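Local coordinates for AlyGC (Glaciecola chathamensis, PDB 5GKD), which is an alginate lyase of polysaccharide lyase family 6, cleaving the marine polysaccharide alginate, probably by beta-elimination with the aid of a bound calcium ion, at residues 438-452 / 461-475. Sequence-based numbering, arbitrary orientation.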
# COMPACT_ATOMS: atom_id res chain seq x y z
N SER A 438 -17.28 22.07 -15.23
CA SER A 438 -18.71 21.95 -15.44
C SER A 438 -19.52 22.55 -14.31
O SER A 438 -20.75 22.62 -14.41
CB SER A 438 -19.09 20.48 -15.61
OG SER A 438 -18.69 19.76 -14.46
N GLY A 439 -18.88 22.93 -13.22
CA GLY A 439 -19.51 23.55 -12.07
C GLY A 439 -19.47 25.06 -12.15
O GLY A 439 -19.56 25.65 -13.23
N LYS A 440 -19.31 25.69 -11.00
CA LYS A 440 -19.33 27.14 -10.87
C LYS A 440 -17.94 27.66 -10.52
O LYS A 440 -17.05 26.91 -10.10
CB LYS A 440 -20.33 27.58 -9.80
CG LYS A 440 -19.97 27.03 -8.45
CD LYS A 440 -20.90 27.53 -7.38
CE LYS A 440 -20.38 27.12 -6.01
NZ LYS A 440 -20.83 25.74 -5.65
N HIS A 441 -17.76 28.96 -10.67
CA HIS A 441 -16.49 29.60 -10.35
C HIS A 441 -16.58 30.23 -8.97
O HIS A 441 -17.58 30.87 -8.63
CB HIS A 441 -16.12 30.64 -11.41
CG HIS A 441 -15.82 30.03 -12.74
ND1 HIS A 441 -14.62 30.20 -13.39
CD2 HIS A 441 -16.56 29.22 -13.54
CE1 HIS A 441 -14.64 29.53 -14.53
NE2 HIS A 441 -15.81 28.93 -14.65
N ILE A 442 -15.56 29.99 -8.16
CA ILE A 442 -15.46 30.48 -6.79
C ILE A 442 -14.19 31.30 -6.67
O ILE A 442 -13.10 30.80 -6.99
CB ILE A 442 -15.45 29.32 -5.78
CG1 ILE A 442 -16.70 28.46 -5.92
CG2 ILE A 442 -15.30 29.86 -4.36
CD1 ILE A 442 -16.62 27.16 -5.15
N ALA A 443 -14.32 32.54 -6.23
CA ALA A 443 -13.16 33.37 -5.98
C ALA A 443 -12.55 33.01 -4.63
O ALA A 443 -13.27 32.80 -3.65
CB ALA A 443 -13.54 34.85 -6.02
N VAL A 444 -11.25 32.90 -4.58
CA VAL A 444 -10.58 32.55 -3.37
C VAL A 444 -9.55 33.61 -3.13
O VAL A 444 -9.02 34.14 -4.06
CB VAL A 444 -9.87 31.21 -3.51
CG1 VAL A 444 -9.36 30.75 -2.18
CG2 VAL A 444 -10.80 30.19 -4.10
N SER A 445 -9.24 33.90 -1.88
CA SER A 445 -8.26 34.89 -1.56
C SER A 445 -7.19 34.40 -0.62
O SER A 445 -7.35 33.43 0.05
CB SER A 445 -8.95 36.07 -0.92
OG SER A 445 -9.33 36.97 -1.91
N PRO A 446 -6.02 35.16 -0.61
CA PRO A 446 -4.99 34.72 0.35
C PRO A 446 -5.46 34.93 1.77
O PRO A 446 -6.43 35.62 1.90
CB PRO A 446 -3.86 35.69 0.12
CG PRO A 446 -4.00 36.13 -1.24
CD PRO A 446 -5.44 36.31 -1.41
N GLY A 447 -4.84 34.37 2.80
CA GLY A 447 -3.64 33.59 2.66
C GLY A 447 -3.25 32.49 3.64
O GLY A 447 -2.13 32.06 3.59
N ASP A 448 -4.13 32.06 4.54
CA ASP A 448 -3.75 30.96 5.45
C ASP A 448 -5.01 30.10 5.63
O ASP A 448 -6.05 30.57 6.07
CB ASP A 448 -3.09 31.32 6.78
CG ASP A 448 -2.59 30.11 7.53
OD1 ASP A 448 -2.29 29.07 6.92
OD2 ASP A 448 -2.49 30.18 8.76
N ASN A 449 -4.91 28.85 5.23
CA ASN A 449 -6.04 27.94 5.29
C ASN A 449 -7.15 28.31 4.39
O ASN A 449 -8.19 27.76 4.43
CB ASN A 449 -6.56 27.91 6.70
CG ASN A 449 -5.80 26.99 7.58
OD1 ASN A 449 -6.31 26.54 8.58
ND2 ASN A 449 -4.57 26.72 7.22
N THR A 450 -6.91 29.28 3.57
CA THR A 450 -7.97 29.74 2.70
C THR A 450 -8.21 28.78 1.54
O THR A 450 -9.33 28.70 1.02
CB THR A 450 -7.63 31.13 2.18
OG1 THR A 450 -8.54 31.50 1.15
CG2 THR A 450 -6.22 31.14 1.62
N LEU A 451 -7.18 28.06 1.12
CA LEU A 451 -7.31 27.07 0.07
C LEU A 451 -7.93 25.78 0.61
O LEU A 451 -8.79 25.18 -0.04
CB LEU A 451 -5.93 26.81 -0.54
CG LEU A 451 -5.78 26.13 -1.89
CD1 LEU A 451 -6.62 26.85 -2.90
CD2 LEU A 451 -4.32 26.16 -2.29
N PHE A 452 -7.51 25.37 1.80
CA PHE A 452 -8.12 24.25 2.49
C PHE A 452 -9.63 24.43 2.62
O PHE A 452 -10.40 23.49 2.42
CB PHE A 452 -7.48 24.09 3.87
CG PHE A 452 -8.01 22.94 4.68
CD1 PHE A 452 -9.12 23.09 5.49
CD2 PHE A 452 -7.37 21.70 4.64
CE1 PHE A 452 -9.61 22.03 6.24
CE2 PHE A 452 -7.84 20.64 5.39
CZ PHE A 452 -8.96 20.80 6.20
N GLY A 461 -16.72 19.60 -9.94
CA GLY A 461 -16.74 20.35 -11.18
C GLY A 461 -16.44 21.83 -11.04
O GLY A 461 -16.27 22.50 -12.06
N ASP A 462 -16.35 22.35 -9.82
CA ASP A 462 -16.15 23.79 -9.63
C ASP A 462 -14.74 24.21 -10.06
O ASP A 462 -13.84 23.38 -10.23
CB ASP A 462 -16.38 24.17 -8.17
CG ASP A 462 -17.84 24.24 -7.83
OD1 ASP A 462 -18.66 24.14 -8.76
OD2 ASP A 462 -18.17 24.39 -6.63
N VAL A 463 -14.56 25.52 -10.22
CA VAL A 463 -13.27 26.12 -10.56
C VAL A 463 -12.93 27.16 -9.50
O VAL A 463 -13.67 28.13 -9.33
CB VAL A 463 -13.25 26.74 -11.96
CG1 VAL A 463 -11.90 27.38 -12.24
CG2 VAL A 463 -13.56 25.70 -13.01
N LEU A 464 -11.84 26.94 -8.79
CA LEU A 464 -11.35 27.90 -7.81
C LEU A 464 -10.41 28.88 -8.51
O LEU A 464 -9.46 28.47 -9.17
CB LEU A 464 -10.63 27.18 -6.66
CG LEU A 464 -11.43 26.57 -5.49
CD1 LEU A 464 -12.64 25.78 -5.94
CD2 LEU A 464 -10.52 25.69 -4.61
N VAL A 465 -10.70 30.18 -8.37
CA VAL A 465 -9.95 31.25 -9.02
C VAL A 465 -9.22 32.01 -7.92
O VAL A 465 -9.84 32.79 -7.19
CB VAL A 465 -10.85 32.16 -9.85
CG1 VAL A 465 -10.01 33.08 -10.70
CG2 VAL A 465 -11.78 31.33 -10.72
N LEU A 466 -7.92 31.78 -7.80
CA LEU A 466 -7.14 32.38 -6.72
C LEU A 466 -6.72 33.79 -7.13
O LEU A 466 -6.13 33.99 -8.19
CB LEU A 466 -5.90 31.55 -6.40
CG LEU A 466 -5.99 30.02 -6.38
CD1 LEU A 466 -4.63 29.42 -6.08
CD2 LEU A 466 -7.01 29.56 -5.38
N GLN A 467 -7.02 34.76 -6.27
CA GLN A 467 -6.54 36.11 -6.50
C GLN A 467 -5.05 36.18 -6.19
O GLN A 467 -4.47 35.27 -5.59
CB GLN A 467 -7.34 37.09 -5.65
CG GLN A 467 -8.85 36.96 -5.81
CD GLN A 467 -9.62 37.51 -4.63
OE1 GLN A 467 -9.10 37.60 -3.51
NE2 GLN A 467 -10.88 37.87 -4.85
N ALA A 468 -4.43 37.27 -6.63
CA ALA A 468 -2.99 37.42 -6.47
C ALA A 468 -2.60 37.41 -5.00
O ALA A 468 -3.35 37.89 -4.15
CB ALA A 468 -2.52 38.71 -7.13
N GLY A 469 -1.44 36.84 -4.70
CA GLY A 469 -0.95 36.85 -3.34
C GLY A 469 -0.35 35.50 -2.96
O GLY A 469 0.01 34.70 -3.82
N GLU A 470 -0.28 35.27 -1.65
CA GLU A 470 0.43 34.13 -1.07
C GLU A 470 -0.57 33.20 -0.39
O GLU A 470 -1.42 33.65 0.38
CB GLU A 470 1.49 34.61 -0.06
CG GLU A 470 2.67 35.35 -0.71
CD GLU A 470 3.83 35.65 0.25
OE1 GLU A 470 3.61 35.74 1.47
OE2 GLU A 470 4.98 35.77 -0.22
N TYR A 471 -0.46 31.90 -0.67
CA TYR A 471 -1.34 30.90 -0.07
C TYR A 471 -0.48 29.93 0.72
O TYR A 471 0.20 29.08 0.15
CB TYR A 471 -2.14 30.16 -1.14
CG TYR A 471 -3.09 31.06 -1.87
CD1 TYR A 471 -2.65 31.85 -2.93
CD2 TYR A 471 -4.42 31.12 -1.51
CE1 TYR A 471 -3.52 32.67 -3.60
CE2 TYR A 471 -5.29 31.95 -2.18
CZ TYR A 471 -4.84 32.72 -3.22
OH TYR A 471 -5.71 33.54 -3.89
N TRP A 472 -0.50 30.08 2.04
CA TRP A 472 0.27 29.22 2.92
C TRP A 472 -0.60 28.03 3.30
O TRP A 472 -1.78 28.19 3.62
CB TRP A 472 0.73 30.00 4.16
CG TRP A 472 1.76 31.03 3.80
CD1 TRP A 472 1.53 32.28 3.33
CD2 TRP A 472 3.18 30.86 3.83
NE1 TRP A 472 2.72 32.92 3.07
CE2 TRP A 472 3.75 32.07 3.37
CE3 TRP A 472 4.03 29.82 4.20
CZ2 TRP A 472 5.13 32.26 3.27
CZ3 TRP A 472 5.39 30.01 4.11
CH2 TRP A 472 5.93 31.22 3.65
N VAL A 473 -0.04 26.83 3.25
CA VAL A 473 -0.82 25.61 3.33
C VAL A 473 -0.25 24.76 4.46
O VAL A 473 0.74 24.05 4.27
CB VAL A 473 -0.85 24.84 2.01
CG1 VAL A 473 -1.65 23.58 2.16
CG2 VAL A 473 -1.45 25.71 0.92
N SER A 474 -0.87 24.84 5.63
CA SER A 474 -0.46 24.10 6.81
C SER A 474 -1.16 22.76 6.95
O SER A 474 -0.82 21.99 7.85
CB SER A 474 -0.72 24.94 8.07
OG SER A 474 -2.03 25.49 8.03
N LYS A 475 -2.14 22.47 6.10
CA LYS A 475 -2.90 21.23 6.18
C LYS A 475 -3.01 20.63 4.79
O LYS A 475 -3.24 21.36 3.81
CB LYS A 475 -4.28 21.47 6.77
CG LYS A 475 -4.23 21.87 8.23
CD LYS A 475 -5.61 22.04 8.85
CE LYS A 475 -6.33 23.27 8.30
NZ LYS A 475 -7.63 23.55 9.02
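K475 lies across one face of the F452 ring, CE 3.8 Å from the ring centroid and NZ close enough for a cation-pi contact, at the first rungs of the second parallel beta-helix. P446 CA makes a CH-pi contact with one face of Y471 and L466 CD1 covers the opposite face, offset toward the rim; at the edge, in plane, is Q467 O, which accepts from OH at 2.7 Å. V463 CB sits over the centre of the H441 imidazole, whose edge meets V465 CG2. G447 O and E470 OE1 lie at the edge of the W472 indole, the latter through a weak bond from NE1, and F496 stacks on the ring. Helix 450-457 covers the end of the coil. Backbone bonds from V463 N to K440 O through Q467 N to V444 O hold strands 441-444 and 462-466 in register; W472 N to G447 O (3.0 Å), just after a cis P446-G447 peptide, ties the weakly bonded strand 447-448 to 469-473. L466 CD2 touches both V444 CB (3.8 Å) and L451 CD1 (3.7 Å), bringing the helix against the first strand pair. D462 grips K440 twice: OD1 takes the backbone N at 2.8 Å from above the carboxylate plane, and OD2 forms a salt bridge with NZ on its syn side. E459 OE2 makes a second salt bridge to NZ, and E459 N donates to D462 OD2. N449 OD1 takes a weak bond from K475 NZ; with CG anti to the carbonyl carbon (chi1 -83°), ND2 reaches S474 OG in the amide plane, 2.9 Å away through a bent N-H...O of 141°.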